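Local atomic coordinates of capsular polysaccharide biosynthesis protein (Burkholderia pseudomallei, PDB entry 4BQN), a protein that binds coenzyme A and is probably an acetyltransferase acting in the biosynthesis of the capsular polysaccharide. Residues L53-P67 against F81-V95. The protein carries 1 engineered substitution. Sequence-based numbering, arbitrary orientation.
Sequences LAETIPKLDLFLYQP and FLRNSMPPGGNALSV
F63 and A92 face each other across two parallel strands, 62-65 and 91-94, whose directions differ by 15°. Five backbone hydrogen bonds join the strands and the residues that flank them: N91 N to D61 O, F63 N to N91 O, L93 N to F63 O, Y65 N to L93 O and V95 N to Y65 O. The last is the shortest, with V95 N 2.7 Å from Y65 O. F63 and Y65 lie on the same face of the sheet as A92 and S94, where both rings meet R83 of helix 79-83. With CG anti to the backbone N (chi1 -175°), the F63 ring extends toward this helix, where its CZ lies 4.0 Å from L82 CB and its CD2 meets R83 CB; A92 CB sits near the ring plane, at the edge. M86, bent at chi2 and chi3 in the conformer described, folds its thioether back over the strand start: SD is 3.6 Å from F63 CB and makes an oblique Met-aromatic contact with the ring, while CE approaches L60 O.

Y65 differs in its first torsion, its CG lodged between backbone N and carbonyl carbon, which lays the ring along strand 91-94 with S94 CA over one face. Its OH sits over the R83 guanidinium, whose plane is only 13° from that of the phenol, and 3.2 Å from R83 CD. D173 holds both groups, its OD1 in a salt bridge with R83 NE and its OD2 hydrogen-bonded to Y65 OH, which K176 NZ also meets.

Before the strands, I57 CD1 packs 3.7 Å from L82 CD2. On the sheet face away from F63 and Y65, L64, in the conformer described, and L93 lie side by side.

The unit is a beta-alpha-beta crossover at the edge of the four-stranded parallel sheet: strand 6-11 flanks 62-65, helix 15-24 covers L64 and V95, and P67 touches coenzyme A.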
loop_
_atom_site.group_PDB
_atom_site.type_symbol
_atom_site.label_atom_id
_atom_site.label_comp_id
_atom_site.label_asym_id
_atom_site.label_seq_id
_atom_site.Cartn_x
_atom_site.Cartn_y
_atom_site.Cartn_z
ATOM N N LEU A 53 23.169 5.566 -8.031
ATOM C CA LEU A 53 24.117 4.463 -7.906
ATOM C C LEU A 53 25.546 4.977 -7.817
ATOM O O LEU A 53 26.350 4.456 -7.041
ATOM C CB LEU A 53 23.999 3.488 -9.073
ATOM C CG LEU A 53 24.563 2.091 -8.796
ATOM C CD1 LEU A 53 23.550 1.231 -8.051
ATOM C CD2 LEU A 53 24.972 1.425 -10.098
ATOM N N ALA A 54 25.852 6.009 -8.605
ATOM C CA ALA A 54 27.203 6.556 -8.686
ATOM C C ALA A 54 27.557 7.507 -7.542
ATOM O O ALA A 54 28.696 7.518 -7.069
ATOM C CB ALA A 54 27.398 7.266 -10.022
ATOM N N GLU A 55 26.588 8.308 -7.109
ATOM C CA GLU A 55 26.883 9.488 -6.282
ATOM C C GLU A 55 26.173 9.503 -4.929
ATOM O O GLU A 55 26.637 10.139 -3.990
ATOM C CB GLU A 55 26.532 10.773 -7.044
ATOM C CG GLU A 55 27.370 11.018 -8.291
ATOM C CD GLU A 55 26.971 12.278 -9.047
ATOM O OE1 GLU A 55 26.245 13.125 -8.476
ATOM O OE2 GLU A 55 27.382 12.423 -10.220
ATOM N N THR A 56 25.029 8.841 -4.832
ATOM C CA THR A 56 24.263 8.877 -3.594
ATOM C C THR A 56 24.601 7.691 -2.709
ATOM O O THR A 56 25.107 7.858 -1.598
ATOM C CB THR A 56 22.748 8.894 -3.869
ATOM O OG1 THR A 56 22.423 10.041 -4.658
ATOM C CG2 THR A 56 21.946 8.922 -2.570
ATOM N N ILE A 57 24.312 6.497 -3.210
ATOM C CA ILE A 57 24.435 5.284 -2.409
ATOM C C ILE A 57 25.851 5.036 -1.860
ATOM O O ILE A 57 25.990 4.681 -0.692
ATOM C CB ILE A 57 23.836 4.070 -3.150
ATOM C CG1 ILE A 57 22.316 4.275 -3.298
ATOM C CG2 ILE A 57 24.125 2.766 -2.415
ATOM C CD1 ILE A 57 21.660 3.334 -4.289
ATOM N N PRO A 58 26.905 5.258 -2.675
ATOM C CA PRO A 58 28.249 5.025 -2.124
ATOM C C PRO A 58 28.645 5.970 -0.973
ATOM O O PRO A 58 29.649 5.729 -0.297
ATOM C CB PRO A 58 29.167 5.239 -3.334
ATOM C CG PRO A 58 28.293 4.913 -4.507
ATOM C CD PRO A 58 26.953 5.481 -4.132
ATOM N N LYS A 59 27.869 7.027 -0.758
ATOM C CA LYS A 59 28.121 7.966 0.335
ATOM C C LYS A 59 27.202 7.783 1.555
ATOM O O LYS A 59 27.305 8.534 2.528
ATOM C CB LYS A 59 28.039 9.417 -0.169
ATOM C CG LYS A 59 29.004 9.762 -1.295
ATOM C CD LYS A 59 28.801 11.194 -1.758
ATOM C CE LYS A 59 29.428 11.431 -3.122
ATOM N NZ LYS A 59 28.692 12.483 -3.880
ATOM N N LEU A 60 26.309 6.797 1.521
ATOM C CA LEU A 60 25.356 6.628 2.620
ATOM C C LEU A 60 25.915 5.829 3.795
ATOM O O LEU A 60 26.622 4.830 3.608
ATOM C CB LEU A 60 24.076 5.950 2.123
ATOM C CG LEU A 60 23.260 6.702 1.075
ATOM C CD1 LEU A 60 22.099 5.799 0.674
ATOM C CD2 LEU A 60 22.786 8.051 1.593
ATOM N N ASP A 61 25.573 6.274 5.005
ATOM C CA ASP A 61 25.737 5.465 6.204
ATOM C C ASP A 61 24.602 4.454 6.339
ATOM O O ASP A 61 24.810 3.348 6.849
ATOM C CB ASP A 61 25.795 6.358 7.440
ATOM C CG ASP A 61 26.980 7.284 7.413
ATOM O OD1 ASP A 61 28.099 6.798 7.647
ATOM O OD2 ASP A 61 26.789 8.482 7.141
ATOM N N LEU A 62 23.411 4.844 5.882
ATOM C CA LEU A 62 22.215 4.019 6.030
ATOM C C LEU A 62 21.371 4.065 4.767
ATOM O O LEU A 62 21.094 5.146 4.251
ATOM C CB LEU A 62 21.392 4.514 7.218
ATOM C CG LEU A 62 19.988 3.920 7.420
ATOM C CD1 LEU A 62 20.037 2.427 7.718
ATOM C CD2 LEU A 62 19.234 4.678 8.508
ATOM N N PHE A 63 20.957 2.889 4.294
ATOM C CA PHE A 63 20.058 2.771 3.151
ATOM C C PHE A 63 18.853 1.998 3.666
ATOM O O PHE A 63 18.947 0.797 3.924
ATOM C CB PHE A 63 20.756 2.024 2.009
ATOM C CG PHE A 63 19.972 1.932 0.718
ATOM C CD1 PHE A 63 19.460 3.063 0.088
ATOM C CD2 PHE A 63 19.804 0.695 0.095
ATOM C CE1 PHE A 63 18.766 2.961 -1.115
ATOM C CE2 PHE A 63 19.111 0.583 -1.105
ATOM C CZ PHE A 63 18.593 1.718 -1.717
ATOM N N LEU A 64 17.756 2.716 3.897
ATOM C CA LEU A 64 16.483 2.082 4.242
ATOM C C LEU A 64 15.752 1.872 2.939
ATOM O O LEU A 64 15.597 2.796 2.155
ATOM C CB LEU A 64 15.642 2.974 5.158
ATOM C CG LEU A 64 16.048 3.107 6.624
ATOM C CD1 LEU A 64 15.300 4.257 7.284
ATOM C CD2 LEU A 64 15.820 1.807 7.387
ATOM N N TYR A 65 15.314 0.645 2.689
ATOM C CA TYR A 65 14.722 0.378 1.391
ATOM C C TYR A 65 13.642 -0.675 1.487
ATOM O O TYR A 65 13.656 -1.524 2.386
ATOM C CB TYR A 65 15.809 -0.068 0.384
ATOM C CG TYR A 65 16.363 -1.432 0.699
ATOM C CD1 TYR A 65 17.386 -1.598 1.645
ATOM C CD2 TYR A 65 15.819 -2.568 0.106
ATOM C CE1 TYR A 65 17.858 -2.861 1.977
ATOM C CE2 TYR A 65 16.284 -3.838 0.430
ATOM C CZ TYR A 65 17.292 -3.971 1.369
ATOM O OH TYR A 65 17.745 -5.228 1.676
ATOM N N GLN A 66 12.724 -0.641 0.535
ATOM C CA GLN A 66 11.751 -1.708 0.403
ATOM C C GLN A 66 12.184 -2.643 -0.709
ATOM O O GLN A 66 12.815 -2.204 -1.682
ATOM C CB GLN A 66 10.374 -1.125 0.098
ATOM C CG GLN A 66 9.885 -0.219 1.219
ATOM C CD GLN A 66 8.497 0.324 0.991
ATOM O OE1 GLN A 66 8.229 0.948 -0.033
ATOM N NE2 GLN A 66 7.601 0.108 1.953
ATOM N N PRO A 67 11.856 -3.936 -0.593
ATOM C CA PRO A 67 12.201 -4.863 -1.674
ATOM C C PRO A 67 11.593 -4.470 -3.034
ATOM O O PRO A 67 10.407 -4.152 -3.115
ATOM C CB PRO A 67 11.599 -6.184 -1.186
ATOM C CG PRO A 67 11.667 -6.095 0.308
ATOM C CD PRO A 67 11.271 -4.647 0.559
ATOM N N PHE A 81 20.411 -4.631 -6.520
ATOM C CA PHE A 81 21.448 -3.946 -7.275
ATOM C C PHE A 81 21.824 -2.639 -6.590
ATOM O O PHE A 81 23.005 -2.307 -6.474
ATOM C CB PHE A 81 20.945 -3.697 -8.700
ATOM C CG PHE A 81 21.966 -3.100 -9.623
ATOM C CD1 PHE A 81 23.017 -3.873 -10.119
ATOM C CD2 PHE A 81 21.862 -1.773 -10.033
ATOM C CE1 PHE A 81 23.944 -3.328 -10.996
ATOM C CE2 PHE A 81 22.786 -1.230 -10.914
ATOM C CZ PHE A 81 23.830 -2.008 -11.390
ATOM N N LEU A 82 20.829 -1.898 -6.120
ATOM C CA LEU A 82 21.091 -0.636 -5.448
ATOM C C LEU A 82 21.869 -0.827 -4.147
ATOM O O LEU A 82 22.849 -0.121 -3.905
ATOM C CB LEU A 82 19.784 0.124 -5.210
ATOM C CG LEU A 82 19.106 0.603 -6.504
ATOM C CD1 LEU A 82 17.649 0.939 -6.244
ATOM C CD2 LEU A 82 19.842 1.782 -7.127
ATOM N N ARG A 83 21.443 -1.767 -3.305
ATOM C CA ARG A 83 22.117 -1.927 -2.027
ATOM C C ARG A 83 23.538 -2.477 -2.192
ATOM O O ARG A 83 24.391 -2.256 -1.334
ATOM C CB ARG A 83 21.298 -2.741 -1.022
ATOM C CG ARG A 83 21.118 -4.215 -1.348
ATOM C CD ARG A 83 20.014 -4.758 -0.462
ATOM N NE ARG A 83 19.554 -6.103 -0.797
ATOM C CZ ARG A 83 20.144 -7.240 -0.419
ATOM N NH1 ARG A 83 21.291 -7.221 0.251
ATOM N NH2 ARG A 83 19.596 -8.412 -0.735
ATOM N N ASN A 84 23.803 -3.147 -3.310
ATOM C CA ASN A 84 25.153 -3.620 -3.618
ATOM C C ASN A 84 26.191 -2.505 -3.724
ATOM O O ASN A 84 27.389 -2.754 -3.544
ATOM C CB ASN A 84 25.143 -4.450 -4.902
ATOM C CG ASN A 84 26.472 -5.118 -5.171
ATOM O OD1 ASN A 84 26.926 -5.950 -4.392
ATOM N ND2 ASN A 84 27.100 -4.758 -6.285
ATOM N N SER A 85 25.740 -1.281 -3.994
ATOM C CA SER A 85 26.646 -0.146 -4.152
ATOM C C SER A 85 26.943 0.602 -2.852
ATOM O O SER A 85 27.651 1.620 -2.856
ATOM C CB SER A 85 26.114 0.809 -5.218
ATOM O OG SER A 85 26.380 0.280 -6.502
ATOM N N MET A 86 26.416 0.107 -1.729
ATOM C CA MET A 86 26.725 0.682 -0.413
ATOM C C MET A 86 28.214 0.588 -0.084
ATOM O O MET A 86 28.878 -0.378 -0.463
ATOM C CB MET A 86 25.914 -0.006 0.686
ATOM C CG MET A 86 24.455 0.439 0.731
ATOM S SD MET A 86 24.267 2.157 1.247
ATOM C CE MET A 86 24.533 2.019 3.012
ATOM N N PRO A 87 28.749 1.587 0.639
ATOM C CA PRO A 87 30.163 1.532 1.005
ATOM C C PRO A 87 30.403 0.517 2.133
ATOM O O PRO A 87 29.442 0.141 2.818
ATOM C CB PRO A 87 30.432 2.947 1.513
ATOM C CG PRO A 87 29.131 3.361 2.102
ATOM C CD PRO A 87 28.108 2.818 1.145
ATOM N N PRO A 88 31.665 0.076 2.302
ATOM C CA PRO A 88 32.051 -0.689 3.481
ATOM C C PRO A 88 31.638 0.039 4.759
ATOM O O PRO A 88 31.819 1.255 4.877
ATOM C CB PRO A 88 33.575 -0.749 3.370
ATOM C CG PRO A 88 33.835 -0.719 1.904
ATOM C CD PRO A 88 32.749 0.132 1.301
ATOM N N GLY A 89 31.052 -0.698 5.694
ATOM C CA GLY A 89 30.609 -0.106 6.948
ATOM C C GLY A 89 29.245 0.555 6.869
ATOM O O GLY A 89 28.689 0.936 7.903
ATOM N N GLY A 90 28.700 0.711 5.658
ATOM C CA GLY A 90 27.312 1.162 5.527
ATOM C C GLY A 90 26.351 0.067 5.949
ATOM O O GLY A 90 26.712 -1.112 5.989
ATOM N N ASN A 91 25.128 0.467 6.271
ATOM C CA ASN A 91 24.079 -0.437 6.734
ATOM C C ASN A 91 22.859 -0.325 5.816
ATOM O O ASN A 91 22.322 0.774 5.661
ATOM C CB ASN A 91 23.696 -0.041 8.167
ATOM C CG ASN A 91 22.767 -1.036 8.842
ATOM O OD1 ASN A 91 22.640 -2.189 8.424
ATOM N ND2 ASN A 91 22.125 -0.589 9.919
ATOM N N ALA A 92 22.431 -1.445 5.234
ATOM C CA ALA A 92 21.230 -1.494 4.404
ATOM C C ALA A 92 20.163 -2.302 5.151
ATOM O O ALA A 92 20.359 -3.480 5.464
ATOM C CB ALA A 92 21.537 -2.114 3.047
ATOM N N LEU A 93 19.050 -1.650 5.475
ATOM C CA LEU A 93 17.957 -2.292 6.211
ATOM C C LEU A 93 16.707 -2.294 5.368
ATOM O O LEU A 93 16.250 -1.236 4.888
ATOM C CB LEU A 93 17.684 -1.565 7.529
ATOM C CG LEU A 93 18.726 -1.728 8.638
ATOM C CD1 LEU A 93 18.416 -0.765 9.776
ATOM C CD2 LEU A 93 18.761 -3.163 9.146
ATOM N N SER A 94 16.166 -3.487 5.144
ATOM C CA SER A 94 14.918 -3.588 4.397
ATOM C C SER A 94 13.693 -3.365 5.272
ATOM O O SER A 94 13.625 -3.798 6.440
ATOM C CB SER A 94 14.832 -4.907 3.641
ATOM O OG SER A 94 15.051 -5.994 4.526
ATOM N N VAL A 95 12.733 -2.678 4.665
ATOM C CA VAL A 95 11.476 -2.303 5.291
ATOM C C VAL A 95 10.332 -2.920 4.502
ATOM O O VAL A 95 10.293 -2.827 3.262
ATOM C CB VAL A 95 11.308 -0.766 5.287
ATOM C CG1 VAL A 95 9.992 -0.365 5.949
ATOM C CG2 VAL A 95 12.485 -0.116 5.991
HETATM O O HOH W 1 28.332 2.782 -7.347
#